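Local coordinates for protein putative leucoanthocyanidin reductase 1 (Vitis vinifera, PDB 3I6I) that catalyses the NADPH-dependent reduction of leucoanthocyanidins to flavan-3-ols such as catechin in flavonoid biosynthesis, at residues G121-R126 / R142-V147; V130-N135 / G260-P265; H274-F277 / C281-N284. All coordinates share one frame; numbering follows the deposited sequence.

In the fold
The chain first lays down the parallel Rossmann sheet, ending with strand 114-116. The loop after it holds G121-R126. Contact 1 closes this loop against R142-V147, well inside helix 133-149. Contact 2 starts between these two segments, at the N-terminal end of the same helix, and joins it to the far-off link 260-265 between helices 252-260 and 266-277. Contacts 1 and 2 therefore cross along the chain. Contact 3 follows in series and is short-range: it folds 281-284 back onto the end of helix 266-277. H122 of contact 1 also touches I276, C281 and Q282 of contact 3, which brings the loop after strand 114-116 against this later part of the chain.

Contact 1: residues G121-R126 / R142-V147; sequences GHDVNR and RVRQLV. With ACY (acetic acid), chain C.
R144 reaches from its helix across to V124 and N125 and gives more than half of the buried surface. Its CG stands anti to the carbonyl carbon (chi1 -74°) and the chain runs extended from CG to NE, which carries the guanidinium into the 121-126 loop. CG2 of V124 lies over one guanidinium face, offset toward the rim, with V124 CG2 3.4 Å from R144 NE. N125 slides past in the opposite direction. Its amide stands almost upright on the guanidinium, the planes 87° apart, and N125 OD1 is 3.5 Å from R144 NH1. D123 crosses R144 at about a right angle and makes a long salt bridge, D123 OD1 to R144 NH1 at 3.6 Å. The stronger partner of R144 is E119, which pairs with NE, and Y156 adds a cation-pi contact. The loop follows strand 114-116, at one edge of the parallel Rossmann sheet, and leads into helix 133-149; G121 touches the bound NADPH. Residues 123-126 form a type I turn closed by R126 N to D123 O at 3.0 Å. D123 also holds R126 by a salt bridge, R126 NH1 to D123 OD2 at 2.7 Å, so its carboxylate is shared between two arginines. A leucine in place of R144 would probably leave E119 without this positive partner, D123 with R126 alone of the two arginines, and V124 CG2 without the flat group it covers. Further back in the loop, H122 N donates to OXT of an acetic acid, probably from the crystallisation liquor, at 3.0 Å; its methyl lies over one face of the H122 imidazole.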
loop_
_atom_site.group_PDB
_atom_site.type_symbol
_atom_site.label_atom_id
_atom_site.label_comp_id
_atom_site.label_asym_id
_atom_site.label_seq_id
_atom_site.Cartn_x
_atom_site.Cartn_y
_atom_site.Cartn_z
ATOM N N GLY A 121 2.170 3.163 0.694
ATOM C CA GLY A 121 2.658 3.385 2.058
ATOM C C GLY A 121 2.924 4.862 2.303
ATOM O O GLY A 121 1.989 5.676 2.290
ATOM N N HIS A 122 4.194 5.226 2.504
ATOM C CA HIS A 122 4.547 6.614 2.854
ATOM C C HIS A 122 4.826 7.466 1.644
ATOM O O HIS A 122 4.843 6.984 0.474
ATOM C CB HIS A 122 5.754 6.626 3.809
ATOM C CG HIS A 122 5.560 5.752 4.995
ATOM N ND1 HIS A 122 6.610 5.154 5.669
ATOM C CD2 HIS A 122 4.428 5.370 5.644
ATOM C CE1 HIS A 122 6.126 4.446 6.678
ATOM N NE2 HIS A 122 4.805 4.557 6.678
ATOM N N ASP A 123 5.076 8.751 1.879
ATOM C CA ASP A 123 5.450 9.608 0.727
ATOM C C ASP A 123 6.953 9.462 0.556
ATOM O O ASP A 123 7.724 9.993 1.353
ATOM C CB ASP A 123 5.076 11.068 1.000
ATOM C CG ASP A 123 5.466 11.992 -0.152
ATOM O OD1 ASP A 123 6.401 11.672 -0.912
ATOM O OD2 ASP A 123 4.822 13.039 -0.321
ATOM N N VAL A 124 7.365 8.656 -0.419
ATOM C CA VAL A 124 8.766 8.297 -0.534
ATOM C C VAL A 124 9.660 9.491 -0.853
ATOM O O VAL A 124 10.881 9.453 -0.636
ATOM C CB VAL A 124 8.969 7.175 -1.579
ATOM C CG1 VAL A 124 8.072 5.977 -1.244
ATOM C CG2 VAL A 124 8.696 7.678 -2.995
ATOM N N ASN A 125 9.060 10.560 -1.393
ATOM C CA ASN A 125 9.802 11.795 -1.595
ATOM C C ASN A 125 9.989 12.711 -0.412
ATOM O O ASN A 125 10.851 13.584 -0.465
ATOM C CB ASN A 125 9.299 12.569 -2.849
ATOM C CG ASN A 125 10.021 12.113 -4.125
ATOM O OD1 ASN A 125 9.453 12.093 -5.222
ATOM N ND2 ASN A 125 11.283 11.732 -3.970
ATOM N N ARG A 126 9.258 12.505 0.682
ATOM C CA ARG A 126 9.430 13.255 1.882
ATOM C C ARG A 126 10.131 12.459 2.983
ATOM O O ARG A 126 10.837 13.017 3.798
ATOM C CB ARG A 126 8.077 13.682 2.431
ATOM C CG ARG A 126 7.420 14.734 1.566
ATOM C CD ARG A 126 6.146 15.185 2.164
ATOM N NE ARG A 126 5.714 16.485 1.648
ATOM C CZ ARG A 126 4.775 16.646 0.731
ATOM N NH1 ARG A 126 4.149 15.596 0.201
ATOM N NH2 ARG A 126 4.429 17.878 0.372
ATOM N N ARG A 142 12.989 6.258 -8.089
ATOM C CA ARG A 142 13.505 6.056 -9.454
ATOM C C ARG A 142 12.326 5.736 -10.383
ATOM O O ARG A 142 12.226 6.261 -11.493
ATOM C CB ARG A 142 14.579 4.959 -9.446
ATOM C CG ARG A 142 15.480 4.943 -10.679
ATOM C CD ARG A 142 15.037 3.983 -11.654
ATOM N NE ARG A 142 16.030 3.774 -12.729
ATOM C CZ ARG A 142 16.079 4.434 -13.896
ATOM N NH1 ARG A 142 15.237 5.446 -14.185
ATOM N NH2 ARG A 142 17.007 4.081 -14.783
ATOM N N VAL A 143 11.398 4.915 -9.945
ATOM C CA VAL A 143 10.210 4.645 -10.725
ATOM C C VAL A 143 9.374 5.932 -10.921
ATOM O O VAL A 143 8.932 6.202 -12.029
ATOM C CB VAL A 143 9.381 3.535 -10.154
ATOM C CG1 VAL A 143 8.010 3.438 -10.815
ATOM C CG2 VAL A 143 10.171 2.189 -10.240
ATOM N N ARG A 144 9.243 6.738 -9.895
ATOM C CA ARG A 144 8.447 7.987 -10.036
ATOM C C ARG A 144 9.120 8.924 -11.049
ATOM O O ARG A 144 8.428 9.538 -11.885
ATOM C CB ARG A 144 8.361 8.743 -8.718
ATOM C CG ARG A 144 7.471 8.193 -7.638
ATOM C CD ARG A 144 7.386 9.167 -6.492
ATOM N NE ARG A 144 6.495 8.693 -5.440
ATOM C CZ ARG A 144 5.985 9.478 -4.473
ATOM N NH1 ARG A 144 6.282 10.771 -4.385
ATOM N NH2 ARG A 144 5.195 8.962 -3.562
ATOM N N GLN A 145 10.457 9.018 -10.969
ATOM C CA GLN A 145 11.257 9.868 -11.899
ATOM C C GLN A 145 10.993 9.391 -13.327
ATOM O O GLN A 145 10.691 10.204 -14.216
ATOM C CB GLN A 145 12.769 9.860 -11.556
ATOM C CG GLN A 145 13.743 10.265 -12.696
ATOM C CD GLN A 145 14.297 9.037 -13.493
ATOM O OE1 GLN A 145 14.718 8.042 -12.872
ATOM N NE2 GLN A 145 14.229 9.082 -14.860
ATOM N N LEU A 146 11.124 8.086 -13.554
ATOM C CA LEU A 146 10.826 7.516 -14.884
ATOM C C LEU A 146 9.392 7.774 -15.371
ATOM O O LEU A 146 9.173 8.183 -16.536
ATOM C CB LEU A 146 11.157 6.019 -14.938
ATOM C CG LEU A 146 11.131 5.403 -16.331
ATOM C CD1 LEU A 146 12.144 6.076 -17.244
ATOM C CD2 LEU A 146 11.383 3.897 -16.234
ATOM N N VAL A 147 8.418 7.568 -14.509
ATOM C CA VAL A 147 7.015 7.830 -14.858
ATOM C C VAL A 147 6.825 9.276 -15.297
ATOM O O VAL A 147 6.208 9.576 -16.337
ATOM C CB VAL A 147 6.121 7.506 -13.682
ATOM C CG1 VAL A 147 4.678 8.072 -13.876
ATOM C CG2 VAL A 147 6.098 5.970 -13.413
HETATM C C ACY C . 6.014 1.841 3.078
HETATM O O ACY C . 5.608 0.836 2.449
HETATM O OXT ACY C . 6.234 2.968 2.548
HETATM C CH3 ACY C . 6.217 1.657 4.561
#

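Contact 2: residues V130-N135 / G260-P265; sequences VEPGLN and GENIIP
P132 meets N262 and I264 with the outer atoms of its ring. The ring can be followed from CB round to CD. CB is the closest to N262: P132 CB is 3.6 Å from N262 OD1, and I264 CD1 is a little further off. CG meets both partners, with P132 CG 3.9 Å from I264 CD1 and slightly nearer to N262 OD1. CD, where the ring turns back to the backbone nitrogen, keeps only the longer approach to OD1, P132 CD to N262 OD1 at 4.0 Å. The amide oxygen thus rests on aliphatic ring carbons, and no hydrogen bond spans the two segments. Both partners slide past the proline in the opposite direction. I264 has CG1 anti to its carbonyl carbon (chi1 -54°), with chi2 of -49° turning CD1 to the ring. The proline is buried, whereas N262 and I264 are exposed. S267 and V268 of helix 266-277 touch P132 as well. The peptide bond before P132 is cis. The helix opens just beyond, with L134 N bonded to V130 O at 3.1 Å, and E131 reaches forward to a salt bridge with R138. N262 has positive phi, a common way for a chain to leave a helix. The arrangement is that of a proline at the N-cap of a Rossmann-domain helix, here helix 133-149, packed against the short link between two successive helices of the later part of the fold, away from the cofactor-binding residues.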
loop_
_atom_site.group_PDB
_atom_site.type_symbol
_atom_site.label_atom_id
_atom_site.label_comp_id
_atom_site.label_asym_id
_atom_site.label_seq_id
_atom_site.Cartn_x
_atom_site.Cartn_y
_atom_site.Cartn_z
ATOM N N VAL A 130 16.034 4.986 7.557
ATOM C CA VAL A 130 17.355 4.394 7.485
ATOM C C VAL A 130 17.437 3.216 6.516
ATOM O O VAL A 130 16.425 2.707 6.062
ATOM C CB VAL A 130 17.868 3.941 8.907
ATOM C CG1 VAL A 130 17.876 5.143 9.835
ATOM C CG2 VAL A 130 17.001 2.744 9.484
ATOM N N GLU A 131 18.659 2.779 6.224
ATOM C CA GLU A 131 18.825 1.588 5.394
ATOM C C GLU A 131 18.369 0.368 6.204
ATOM O O GLU A 131 18.525 0.349 7.419
ATOM C CB GLU A 131 20.260 1.414 4.959
ATOM C CG GLU A 131 20.772 2.520 4.037
ATOM C CD GLU A 131 20.314 2.360 2.601
ATOM O OE1 GLU A 131 19.464 1.470 2.336
ATOM O OE2 GLU A 131 20.818 3.122 1.711
ATOM N N PRO A 132 17.857 -0.676 5.542
ATOM C CA PRO A 132 17.648 -0.815 4.096
ATOM C C PRO A 132 16.258 -0.360 3.599
ATOM O O PRO A 132 15.937 -0.551 2.433
ATOM C CB PRO A 132 17.874 -2.305 3.874
ATOM C CG PRO A 132 17.322 -2.949 5.156
ATOM C CD PRO A 132 17.642 -1.955 6.256
ATOM N N GLY A 133 15.441 0.250 4.460
ATOM C CA GLY A 133 14.196 0.876 4.025
ATOM C C GLY A 133 14.501 1.892 2.925
ATOM O O GLY A 133 13.781 1.963 1.916
ATOM N N LEU A 134 15.599 2.640 3.119
ATOM C CA LEU A 134 15.978 3.706 2.191
ATOM C C LEU A 134 16.195 3.184 0.784
ATOM O O LEU A 134 15.832 3.871 -0.174
ATOM C CB LEU A 134 17.212 4.473 2.666
ATOM C CG LEU A 134 17.598 5.794 1.965
ATOM C CD1 LEU A 134 16.438 6.828 1.876
ATOM C CD2 LEU A 134 18.852 6.419 2.600
ATOM N N ASN A 135 16.805 2.010 0.661
ATOM C CA ASN A 135 17.025 1.428 -0.685
ATOM C C ASN A 135 15.740 1.183 -1.419
ATOM O O ASN A 135 15.633 1.511 -2.593
ATOM C CB ASN A 135 17.827 0.140 -0.585
ATOM C CG ASN A 135 18.342 -0.311 -1.937
ATOM O OD1 ASN A 135 19.147 0.375 -2.548
ATOM N ND2 ASN A 135 17.807 -1.393 -2.439
ATOM N N GLY A 260 20.098 -2.409 10.976
ATOM C CA GLY A 260 21.494 -2.486 10.667
ATOM C C GLY A 260 21.993 -3.864 10.297
ATOM O O GLY A 260 23.052 -3.982 9.712
ATOM N N GLU A 261 21.235 -4.915 10.623
ATOM C CA GLU A 261 21.639 -6.276 10.220
ATOM C C GLU A 261 21.445 -6.570 8.731
ATOM O O GLU A 261 22.019 -7.508 8.208
ATOM C CB GLU A 261 20.897 -7.324 11.042
ATOM C CG GLU A 261 21.437 -7.399 12.485
ATOM C CD GLU A 261 22.957 -7.567 12.567
ATOM O OE1 GLU A 261 23.563 -8.392 11.831
ATOM O OE2 GLU A 261 23.572 -6.869 13.392
ATOM N N ASN A 262 20.667 -5.763 8.044
ATOM C CA ASN A 262 20.478 -5.938 6.600
ATOM C C ASN A 262 19.951 -7.324 6.218
ATOM O O ASN A 262 20.423 -7.950 5.239
ATOM C CB ASN A 262 21.793 -5.645 5.877
ATOM C CG ASN A 262 21.931 -4.199 5.499
ATOM O OD1 ASN A 262 21.031 -3.618 4.867
ATOM N ND2 ASN A 262 23.073 -3.599 5.861
ATOM N N ILE A 263 18.996 -7.805 7.017
ATOM C CA ILE A 263 18.321 -9.080 6.782
ATOM C C ILE A 263 17.023 -8.733 6.045
ATOM O O ILE A 263 16.230 -7.969 6.557
ATOM C CB ILE A 263 18.033 -9.794 8.147
ATOM C CG1 ILE A 263 19.354 -10.175 8.828
ATOM C CG2 ILE A 263 17.146 -11.008 7.964
ATOM C CD1 ILE A 263 19.206 -10.568 10.318
ATOM N N ILE A 264 16.850 -9.201 4.808
ATOM C CA ILE A 264 15.674 -8.819 3.993
ATOM C C ILE A 264 14.593 -9.897 4.078
ATOM O O ILE A 264 14.892 -11.060 3.793
ATOM C CB ILE A 264 16.042 -8.614 2.503
ATOM C CG1 ILE A 264 17.201 -7.609 2.378
ATOM C CG2 ILE A 264 14.809 -8.145 1.680
ATOM C CD1 ILE A 264 17.014 -6.316 3.181
ATOM N N PRO A 265 13.328 -9.519 4.382
ATOM C CA PRO A 265 12.790 -8.156 4.558
ATOM C C PRO A 265 12.688 -7.658 5.991
ATOM O O PRO A 265 12.283 -6.497 6.194
ATOM C CB PRO A 265 11.375 -8.277 3.972
ATOM C CG PRO A 265 10.974 -9.661 4.383
ATOM C CD PRO A 265 12.227 -10.495 4.236
#

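Contact 3: residues H274-F277 / C281-N284; sequences HDIF and CQVN
The carboxylate of D275 lies with one flat side against C281. C281 CB is 3.4 Å from D275 OD1 and only slightly further from D275 OD2, and SG sits over the same face. Another flat group, the F277 ring, has CG2 of its neighbour I276 over the centre of one face. SG of C281 stands between the backbone N and the carbonyl carbon (chi1 75°), which brings it back over the helix backbone: C281 SG is 3.6 Å from D275 O. It also packs on I276, with I276 CG1 3.9 Å from C281 SG. Q282 crosses I276 obliquely, its extended chain bringing the amide end against CG1 and CD1 of the isoleucine. N160 of the cofactor site touches Q282. The backbones are joined twice. C281 N donates to D275 O at 3.0 Å. One water donates to I276 O at 2.8 Å and accepts from Q282 N. Helix 266-277 ends here, and its last carbonyls no longer have helical N-H groups ahead of them. The returning loop meets D275 O directly and I276 O through water, so these carbonyls keep hydrogen-bond donors in a buried setting.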
loop_
_atom_site.group_PDB
_atom_site.type_symbol
_atom_site.label_atom_id
_atom_site.label_comp_id
_atom_site.label_asym_id
_atom_site.label_seq_id
_atom_site.Cartn_x
_atom_site.Cartn_y
_atom_site.Cartn_z
ATOM N N HIS A 274 10.923 2.452 12.626
ATOM C CA HIS A 274 11.678 3.589 13.140
ATOM C C HIS A 274 11.196 4.905 12.524
ATOM O O HIS A 274 10.932 5.892 13.228
ATOM C CB HIS A 274 13.158 3.379 12.870
ATOM C CG HIS A 274 14.029 4.514 13.278
ATOM N ND1 HIS A 274 14.483 5.459 12.395
ATOM C CD2 HIS A 274 14.607 4.801 14.467
ATOM C CE1 HIS A 274 15.248 6.326 13.043
ATOM N NE2 HIS A 274 15.329 5.947 14.309
ATOM N N ASP A 275 11.055 4.928 11.209
ATOM C CA ASP A 275 10.636 6.139 10.526
ATOM C C ASP A 275 9.262 6.621 11.024
ATOM O O ASP A 275 9.069 7.831 11.246
ATOM C CB ASP A 275 10.637 5.937 9.006
ATOM C CG ASP A 275 10.915 7.232 8.223
ATOM O OD1 ASP A 275 11.362 8.308 8.787
ATOM O OD2 ASP A 275 10.685 7.172 6.990
ATOM N N ILE A 276 8.332 5.688 11.148
ATOM C CA ILE A 276 6.968 5.988 11.580
ATOM C C ILE A 276 6.911 6.377 13.026
ATOM O O ILE A 276 6.393 7.460 13.338
ATOM C CB ILE A 276 6.013 4.843 11.327
ATOM C CG1 ILE A 276 5.946 4.430 9.854
ATOM C CG2 ILE A 276 4.623 5.107 11.969
ATOM C CD1 ILE A 276 5.328 3.022 9.653
ATOM N N PHE A 277 7.413 5.498 13.902
ATOM C CA PHE A 277 7.126 5.591 15.340
ATOM C C PHE A 277 8.170 6.322 16.165
ATOM O O PHE A 277 7.900 6.700 17.317
ATOM C CB PHE A 277 6.804 4.226 15.902
ATOM C CG PHE A 277 5.544 3.643 15.333
ATOM C CD1 PHE A 277 4.300 4.184 15.651
ATOM C CD2 PHE A 277 5.578 2.626 14.426
ATOM C CE1 PHE A 277 3.155 3.684 15.094
ATOM C CE2 PHE A 277 4.427 2.127 13.847
ATOM C CZ PHE A 277 3.201 2.635 14.208
ATOM N N CYS A 281 7.241 10.067 10.483
ATOM C CA CYS A 281 7.248 10.304 9.008
ATOM C C CYS A 281 5.854 10.455 8.350
ATOM O O CYS A 281 5.730 11.064 7.283
ATOM C CB CYS A 281 8.082 9.216 8.293
ATOM S SG CYS A 281 7.287 7.641 8.172
ATOM N N GLN A 282 4.811 9.887 8.944
ATOM C CA GLN A 282 3.461 9.940 8.357
ATOM C C GLN A 282 2.755 11.258 8.655
ATOM O O GLN A 282 1.786 11.626 7.965
ATOM C CB GLN A 282 2.585 8.814 8.863
ATOM C CG GLN A 282 3.129 7.442 8.546
ATOM C CD GLN A 282 2.170 6.276 8.806
ATOM O OE1 GLN A 282 2.511 5.099 8.513
ATOM N NE2 GLN A 282 1.019 6.559 9.326
ATOM N N VAL A 283 3.161 11.922 9.731
ATOM C CA VAL A 283 2.408 13.087 10.222
ATOM C C VAL A 283 3.152 14.426 10.188
ATOM O O VAL A 283 2.564 15.444 10.519
ATOM C CB VAL A 283 1.922 12.851 11.653
ATOM C CG1 VAL A 283 0.958 11.643 11.701
ATOM C CG2 VAL A 283 3.131 12.646 12.594
ATOM N N ASN A 284 4.424 14.443 9.807
ATOM C CA ASN A 284 5.257 15.604 9.979
ATOM C C ASN A 284 5.327 16.590 8.815
ATOM O O ASN A 284 6.243 17.398 8.757
ATOM C CB ASN A 284 6.664 15.187 10.414
ATOM C CG ASN A 284 7.410 14.493 9.342
ATOM O OD1 ASN A 284 6.901 14.316 8.230
ATOM N ND2 ASN A 284 8.633 14.081 9.649
HETATM O O HOH W 1 4.453 8.799 11.835
#